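Local coordinates for glucose-6-phosphate isomerase like protein (Thermus thermophilus, PDB 1WIW), which is a PGI/PMI-family protein that probably isomerises sugar phosphates such as glucose 6-phosphate or mannose 6-phosphate, at residues F66-G71 / Y112-F117; L171-E176 / L192-S197; Q180-R185 / R261-A266. All blocks are in the same frame, centred on the assembly; numbering follows the deposited sequence.

Contact 1: residues F66-G71 / Y112-F117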
# COMPACT_ATOMS: atom_id res chain seq x y z
N PHE B 66 -13.73 -4.15 18.72
CA PHE B 66 -14.46 -3.23 17.86
C PHE B 66 -14.25 -3.63 16.41
O PHE B 66 -13.14 -3.59 15.89
CB PHE B 66 -13.98 -1.80 18.08
CG PHE B 66 -14.34 -1.25 19.43
CD1 PHE B 66 -15.66 -0.96 19.75
CD2 PHE B 66 -13.36 -1.04 20.39
CE1 PHE B 66 -16.01 -0.46 21.00
CE2 PHE B 66 -13.69 -0.54 21.65
CZ PHE B 66 -15.01 -0.26 21.96
N LEU B 67 -15.34 -4.03 15.76
CA LEU B 67 -15.31 -4.45 14.37
C LEU B 67 -15.80 -3.28 13.54
O LEU B 67 -17.00 -3.03 13.47
CB LEU B 67 -16.23 -5.66 14.19
CG LEU B 67 -15.85 -6.76 13.20
CD1 LEU B 67 -14.43 -7.24 13.48
CD2 LEU B 67 -16.84 -7.92 13.33
N LEU B 68 -14.88 -2.54 12.92
CA LEU B 68 -15.24 -1.37 12.12
C LEU B 68 -15.58 -1.78 10.69
O LEU B 68 -14.72 -1.77 9.80
CB LEU B 68 -14.09 -0.36 12.14
CG LEU B 68 -13.48 -0.10 13.52
CD1 LEU B 68 -12.46 1.02 13.45
CD2 LEU B 68 -14.59 0.27 14.50
N GLU B 69 -16.85 -2.12 10.47
CA GLU B 69 -17.33 -2.56 9.17
C GLU B 69 -17.62 -1.41 8.23
O GLU B 69 -18.78 -1.05 8.00
CB GLU B 69 -18.59 -3.41 9.36
CG GLU B 69 -18.40 -4.53 10.35
CD GLU B 69 -19.64 -5.39 10.54
OE1 GLU B 69 -19.59 -6.31 11.38
OE2 GLU B 69 -20.65 -5.15 9.85
N GLY B 70 -16.55 -0.84 7.67
CA GLY B 70 -16.67 0.28 6.76
C GLY B 70 -16.83 -0.08 5.29
O GLY B 70 -16.60 0.76 4.42
N GLY B 71 -17.18 -1.34 5.03
CA GLY B 71 -17.39 -1.78 3.66
C GLY B 71 -16.31 -2.60 2.96
O GLY B 71 -15.16 -2.68 3.39
N TYR B 112 -12.51 9.91 10.05
CA TYR B 112 -12.43 10.75 11.24
C TYR B 112 -13.47 10.32 12.27
O TYR B 112 -13.18 10.25 13.46
CB TYR B 112 -12.67 12.23 10.89
CG TYR B 112 -13.01 13.09 12.10
CD1 TYR B 112 -14.33 13.25 12.52
CD2 TYR B 112 -12.01 13.69 12.87
CE1 TYR B 112 -14.65 13.99 13.68
CE2 TYR B 112 -12.31 14.42 14.02
CZ TYR B 112 -13.63 14.57 14.42
OH TYR B 112 -13.94 15.27 15.57
N ARG B 113 -14.68 10.02 11.80
CA ARG B 113 -15.75 9.61 12.71
C ARG B 113 -15.48 8.26 13.37
O ARG B 113 -15.80 8.07 14.54
CB ARG B 113 -17.09 9.63 11.95
CG ARG B 113 -17.39 11.01 11.35
CD ARG B 113 -18.70 11.06 10.55
NE ARG B 113 -18.87 12.37 9.93
CZ ARG B 113 -18.92 12.58 8.62
NH1 ARG B 113 -18.81 11.56 7.78
NH2 ARG B 113 -19.05 13.82 8.14
N TYR B 114 -14.88 7.32 12.64
CA TYR B 114 -14.56 6.03 13.24
C TYR B 114 -13.49 6.22 14.32
O TYR B 114 -13.60 5.68 15.42
CB TYR B 114 -14.03 5.03 12.20
CG TYR B 114 -15.08 4.34 11.36
CD1 TYR B 114 -15.48 4.87 10.14
CD2 TYR B 114 -15.66 3.14 11.78
CE1 TYR B 114 -16.44 4.23 9.34
CE2 TYR B 114 -16.62 2.49 11.00
CZ TYR B 114 -17.00 3.03 9.78
OH TYR B 114 -17.94 2.38 9.01
N LEU B 115 -12.46 7.00 13.99
CA LEU B 115 -11.37 7.25 14.94
C LEU B 115 -11.87 7.95 16.20
O LEU B 115 -11.49 7.57 17.31
CB LEU B 115 -10.28 8.11 14.29
CG LEU B 115 -9.11 8.49 15.22
CD1 LEU B 115 -8.40 7.25 15.72
CD2 LEU B 115 -8.15 9.39 14.49
N ARG B 116 -12.71 8.96 16.02
CA ARG B 116 -13.28 9.70 17.14
C ARG B 116 -14.00 8.74 18.09
O ARG B 116 -13.86 8.83 19.31
CB ARG B 116 -14.24 10.77 16.62
CG ARG B 116 -15.03 11.53 17.70
CD ARG B 116 -15.56 12.84 17.13
NE ARG B 116 -16.42 13.57 18.07
CZ ARG B 116 -17.71 13.32 18.26
NH1 ARG B 116 -18.42 14.03 19.13
NH2 ARG B 116 -18.30 12.35 17.56
N PHE B 117 -14.77 7.82 17.52
CA PHE B 117 -15.50 6.85 18.33
C PHE B 117 -14.53 5.98 19.12
O PHE B 117 -14.71 5.79 20.32
CB PHE B 117 -16.39 5.98 17.45
CG PHE B 117 -17.15 4.93 18.21
CD1 PHE B 117 -16.64 3.64 18.35
CD2 PHE B 117 -18.37 5.23 18.81
CE1 PHE B 117 -17.34 2.66 19.07
CE2 PHE B 117 -19.08 4.27 19.54
CZ PHE B 117 -18.56 2.98 19.67
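G70 N donates to L68 O at 3.0 Å, closing an inverse gamma turn centred on E69 at the end of the strand, and both bonded residues meet the ring of Y114. No hydrogen bond crosses between the two segments. The phenol hydroxyl comes down on the glycine, OH of Y114 lying 3.3 Å from CA of G70. Further back along the ring, CD2 of Y114 rests 3.9 Å from CB of L68, the two side chains passing one another as they point in opposite directions. This is the alpha/beta packing of the N-terminal SIS domain: strand segment 66-70, from an inner strand of the parallel sheet, runs nearly antiparallel (170°) to helix segment 112-117, and V94 of the adjacent strand touches L68, Y114 and F117. An alanine at Y114 would probably open a gap beside CB of L68 and CA of G70. At the other end, F66 and F117 form an offset edge-to-face pair, with centroids 5.9 Å apart and planes at 88°. CG of F117 is anti to the backbone N (chi1 179°), and the ring presents its edge, CE1 sitting 3.9 Å from CE1 of F66. Y35 makes a second edge-to-face pair with F66.

Contact 2: residues L171-E176 / L192-S197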
# COMPACT_ATOMS: atom_id res chain seq x y z
N LEU B 171 6.06 9.82 8.50
CA LEU B 171 5.59 9.82 9.88
C LEU B 171 4.63 8.67 10.16
O LEU B 171 4.52 8.20 11.29
CB LEU B 171 4.92 11.15 10.24
CG LEU B 171 3.44 11.39 9.89
CD1 LEU B 171 2.93 12.61 10.67
CD2 LEU B 171 3.29 11.59 8.39
N PHE B 172 3.94 8.21 9.12
CA PHE B 172 3.00 7.10 9.23
C PHE B 172 2.67 6.67 7.81
O PHE B 172 1.85 7.31 7.13
CB PHE B 172 1.73 7.55 9.96
CG PHE B 172 0.84 6.42 10.36
CD1 PHE B 172 -0.47 6.36 9.91
CD2 PHE B 172 1.30 5.41 11.20
CE1 PHE B 172 -1.32 5.33 10.29
CE2 PHE B 172 0.46 4.37 11.59
CZ PHE B 172 -0.85 4.33 11.13
N ARG B 173 3.30 5.60 7.36
CA ARG B 173 3.12 5.11 5.99
C ARG B 173 1.68 4.84 5.56
O ARG B 173 1.33 5.10 4.41
CB ARG B 173 3.99 3.86 5.76
CG ARG B 173 5.50 4.12 5.88
CD ARG B 173 5.98 5.18 4.90
NE ARG B 173 5.63 4.85 3.52
CZ ARG B 173 6.29 3.97 2.76
NH1 ARG B 173 5.88 3.74 1.52
NH2 ARG B 173 7.37 3.36 3.23
N PRO B 174 0.83 4.32 6.46
CA PRO B 174 -0.55 4.07 6.04
C PRO B 174 -1.32 5.32 5.61
O PRO B 174 -2.38 5.22 4.99
CB PRO B 174 -1.16 3.39 7.26
CG PRO B 174 0.00 2.63 7.83
CD PRO B 174 1.11 3.67 7.75
N LEU B 175 -0.80 6.50 5.94
CA LEU B 175 -1.47 7.74 5.56
C LEU B 175 -1.54 7.87 4.03
O LEU B 175 -2.54 8.33 3.49
CB LEU B 175 -0.75 8.96 6.15
CG LEU B 175 -1.26 10.34 5.66
CD1 LEU B 175 -2.74 10.51 6.00
CD2 LEU B 175 -0.43 11.45 6.30
N GLU B 176 -0.47 7.45 3.36
CA GLU B 176 -0.39 7.52 1.89
C GLU B 176 -1.60 6.84 1.25
O GLU B 176 -2.24 7.40 0.35
CB GLU B 176 0.89 6.84 1.40
CG GLU B 176 2.15 7.48 1.93
CD GLU B 176 3.35 6.55 1.88
OE1 GLU B 176 4.43 6.97 2.33
OE2 GLU B 176 3.21 5.40 1.41
N LEU B 192 -0.58 7.70 -6.73
CA LEU B 192 0.10 6.49 -6.28
C LEU B 192 0.90 6.68 -5.02
O LEU B 192 1.14 7.80 -4.57
CB LEU B 192 1.02 5.92 -7.36
CG LEU B 192 2.38 6.59 -7.54
CD1 LEU B 192 3.37 5.59 -8.15
CD2 LEU B 192 2.21 7.82 -8.41
N THR B 193 1.31 5.55 -4.47
CA THR B 193 2.08 5.47 -3.25
C THR B 193 3.33 4.64 -3.51
O THR B 193 3.32 3.75 -4.37
CB THR B 193 1.25 4.79 -2.15
OG1 THR B 193 0.20 5.67 -1.75
CG2 THR B 193 2.11 4.42 -0.96
N PRO B 194 4.42 4.92 -2.79
CA PRO B 194 5.63 4.12 -3.01
C PRO B 194 5.50 2.82 -2.22
O PRO B 194 4.62 2.69 -1.37
CB PRO B 194 6.73 5.02 -2.48
CG PRO B 194 6.05 5.75 -1.36
CD PRO B 194 4.70 6.10 -1.96
N PRO B 195 6.35 1.84 -2.51
CA PRO B 195 6.29 0.57 -1.78
C PRO B 195 6.93 0.72 -0.40
O PRO B 195 7.37 1.81 -0.03
CB PRO B 195 7.07 -0.38 -2.70
CG PRO B 195 8.10 0.52 -3.30
CD PRO B 195 7.28 1.74 -3.66
N PRO B 196 6.96 -0.36 0.40
CA PRO B 196 7.57 -0.29 1.73
C PRO B 196 8.96 0.36 1.72
O PRO B 196 9.23 1.23 2.54
CB PRO B 196 7.60 -1.74 2.16
CG PRO B 196 6.29 -2.24 1.62
CD PRO B 196 6.25 -1.64 0.22
N SER B 197 9.82 -0.08 0.81
CA SER B 197 11.16 0.49 0.68
C SER B 197 11.00 1.70 -0.23
O SER B 197 11.37 1.65 -1.41
CB SER B 197 12.14 -0.51 0.04
OG SER B 197 12.31 -1.66 0.85
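In the C-terminal SIS domain, the start of helix 174-185 is tied to the proline-rich loop that leads into helix 198-204, chiefly by R173 on one side and the carbonyls of P195 and P196 on the other. The guanidinium reaches the loop with its edge. NH1 of R173 donates to P195 O at 2.9 Å, almost straight (176°), and NH2 of R173 donates to P196 O, also at 2.9 Å but more bent. Both oxygens lie in the guanidinium plane, so one flat group spans two successive peptides. P194 sits close by, its CG 3.5 Å from NH1 of R173.

The arginine chain bends at its second and third torsions, which turns NE back to its own segment. There NE of R173 makes a salt bridge with OE1 of E176, at 2.7 Å. That oxygen also accepts from the backbone N of S169, so OE1 has two donors, and the pairing probably limits rotation of the arginine's end. Nearer the backbone of the glutamate, CB of E176 packs 3.4 Å from OG1 of T193, a hydroxyl that the contact buries and for which the model offers no partner. The loop also faces the second subunit: P196 packs on Q48 of that subunit, and S197 OG bonds to Y72 O there. As for the two carbonyls, neither is met in its plane: NH1 of R173 stands 55° above that of P195, and NH2 of R173 is also above that of P196.

Contact 3: residues Q180-R185 / R261-A266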
# COMPACT_ATOMS: atom_id res chain seq x y z
N GLN B 180 -4.49 8.49 -0.94
CA GLN B 180 -4.68 7.99 -2.30
C GLN B 180 -6.18 7.75 -2.48
O GLN B 180 -6.76 8.05 -3.52
CB GLN B 180 -3.93 6.68 -2.51
CG GLN B 180 -4.00 6.12 -3.93
CD GLN B 180 -3.22 4.81 -4.08
OE1 GLN B 180 -2.87 4.41 -5.20
NE2 GLN B 180 -2.95 4.15 -2.97
N THR B 181 -6.81 7.21 -1.43
CA THR B 181 -8.24 6.94 -1.44
C THR B 181 -9.07 8.22 -1.50
O THR B 181 -10.10 8.26 -2.18
CB THR B 181 -8.64 6.11 -0.19
OG1 THR B 181 -8.20 4.76 -0.37
CG2 THR B 181 -10.15 6.11 0.02
N LEU B 182 -8.63 9.25 -0.79
CA LEU B 182 -9.35 10.53 -0.80
C LEU B 182 -9.36 11.12 -2.22
O LEU B 182 -10.38 11.63 -2.67
CB LEU B 182 -8.69 11.53 0.15
CG LEU B 182 -9.04 11.39 1.64
CD1 LEU B 182 -8.14 12.27 2.48
CD2 LEU B 182 -10.51 11.77 1.85
N PHE B 183 -8.24 11.03 -2.91
CA PHE B 183 -8.15 11.58 -4.26
C PHE B 183 -8.95 10.80 -5.30
O PHE B 183 -9.37 11.35 -6.32
CB PHE B 183 -6.68 11.70 -4.68
CG PHE B 183 -6.05 12.98 -4.20
CD1 PHE B 183 -6.00 14.10 -5.03
CD2 PHE B 183 -5.60 13.10 -2.89
CE1 PHE B 183 -5.53 15.32 -4.56
CE2 PHE B 183 -5.12 14.32 -2.41
CZ PHE B 183 -5.09 15.43 -3.25
N ALA B 184 -9.16 9.52 -5.04
CA ALA B 184 -9.95 8.72 -5.97
C ALA B 184 -11.43 8.96 -5.70
O ALA B 184 -12.20 9.22 -6.62
CB ALA B 184 -9.62 7.24 -5.82
N ARG B 185 -11.82 8.91 -4.43
CA ARG B 185 -13.24 9.08 -4.12
C ARG B 185 -13.79 10.49 -4.25
O ARG B 185 -14.92 10.68 -4.68
CB ARG B 185 -13.58 8.56 -2.72
CG ARG B 185 -15.08 8.32 -2.62
CD ARG B 185 -15.67 8.48 -1.24
NE ARG B 185 -15.37 7.35 -0.38
CZ ARG B 185 -16.23 6.85 0.50
NH1 ARG B 185 -15.88 5.82 1.25
NH2 ARG B 185 -17.45 7.36 0.60
N ARG B 261 -6.27 18.15 5.46
CA ARG B 261 -5.87 19.11 4.43
C ARG B 261 -5.92 18.46 3.04
O ARG B 261 -6.20 19.13 2.05
CB ARG B 261 -4.46 19.65 4.69
CG ARG B 261 -4.00 20.63 3.63
CD ARG B 261 -2.58 21.13 3.85
NE ARG B 261 -2.45 21.92 5.07
CZ ARG B 261 -1.47 22.79 5.29
NH1 ARG B 261 -1.41 23.47 6.43
NH2 ARG B 261 -0.54 22.98 4.36
N MSE B 262 -5.63 17.17 2.98
CA MSE B 262 -5.68 16.47 1.70
C MSE B 262 -7.13 16.24 1.25
O MSE B 262 -7.41 16.20 0.05
CB MSE B 262 -4.94 15.13 1.78
CG MSE B 262 -3.43 15.29 1.94
SE MSE B 262 -2.59 16.27 0.46
CE MSE B 262 -1.19 15.03 0.07
N ALA B 263 -8.04 16.09 2.20
CA ALA B 263 -9.45 15.90 1.83
C ALA B 263 -9.90 17.19 1.15
O ALA B 263 -10.56 17.16 0.11
CB ALA B 263 -10.30 15.64 3.07
N TRP B 264 -9.53 18.33 1.74
CA TRP B 264 -9.87 19.62 1.17
C TRP B 264 -9.19 19.80 -0.19
O TRP B 264 -9.78 20.34 -1.13
CB TRP B 264 -9.42 20.75 2.10
CG TRP B 264 -10.48 21.21 3.07
CD1 TRP B 264 -10.48 21.05 4.42
CD2 TRP B 264 -11.68 21.93 2.75
NE1 TRP B 264 -11.60 21.62 4.97
CE2 TRP B 264 -12.36 22.17 3.97
CE3 TRP B 264 -12.24 22.39 1.55
CZ2 TRP B 264 -13.58 22.85 4.02
CZ3 TRP B 264 -13.46 23.08 1.61
CH2 TRP B 264 -14.11 23.30 2.84
N THR B 265 -7.94 19.35 -0.30
CA THR B 265 -7.20 19.47 -1.54
C THR B 265 -7.90 18.66 -2.63
O THR B 265 -8.10 19.14 -3.74
CB THR B 265 -5.74 18.98 -1.36
OG1 THR B 265 -5.09 19.79 -0.36
CG2 THR B 265 -4.97 19.07 -2.67
N ALA B 266 -8.27 17.43 -2.30
CA ALA B 266 -8.96 16.55 -3.23
C ALA B 266 -10.28 17.19 -3.66
O ALA B 266 -10.69 17.07 -4.81
CB ALA B 266 -9.23 15.20 -2.58
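A266 presents its methyl squarely to the ring of F183: CB of A266 lies 4.0 Å from the ring centroid, directly on the ring normal, a CH-pi contact over the middle of the face. The same methyl touches the backbone of the facing helix, CB of A266 being 3.8 Å from O of L182. At the rim of the ring, CG2 of T265 meets CZ of F183 at 3.7 Å, near the ring plane. One turn back, CD1 of L182 sits 3.8 Å from N of A263 and also touches CB of that alanine, with CB of M262, a selenomethionine in this crystal, a little farther off.

Here two helices of the C-terminal SIS domain pack together: segments 180-185 and 261-266 run side by side in nearly the same direction, crossing at -25° with axes 8.9 Å apart. The small A266, and to a lesser degree A263, probably allow the close approach, and the backbones come nearest at F183 and A266, whose CA atoms are 5.1 Å apart. No hydrogen bond crosses the contact, and the side chains that meet do so through carbon.

Next come the groups that set these side chains in place. OG1 of T265 is anti to the carbonyl carbon (chi1 -61°) and bonds to O of R261 at 2.7 Å, while the backbone N of T265 reaches that oxygen from its opposite face; this fixes the rotation that puts CG2 against the phenylalanine. Around the F183 ring stand F167, L160 and L269. W259 touches L182, and V219 and L221 of the sheet touch M262. On the side of helix 174-185 turned away from 261-266, A184 packs against F201 of the second subunit.

How the contacts relate
Contacts 2 and 3 share helix 174-185, one near its start and the other at its end; their centres are 15 Å apart, and T193 of contact 2 packs against Q180 of contact 3. Contact 1 belongs to the other SIS domain, its centre 21 Å from contact 2 and 19 Å from contact 3, with nearest atoms about 9 and 6 Å away. Contacts 2 and 3 both touch the second subunit, which contact 1 does not. No substrate marks the active site, but Y114 of contact 1 touches a glycine-rich strand-turn-helix at G45 to A50 that may resemble a Rossmann-type turn, and S197 of contact 2 packs on G45 of the second subunit.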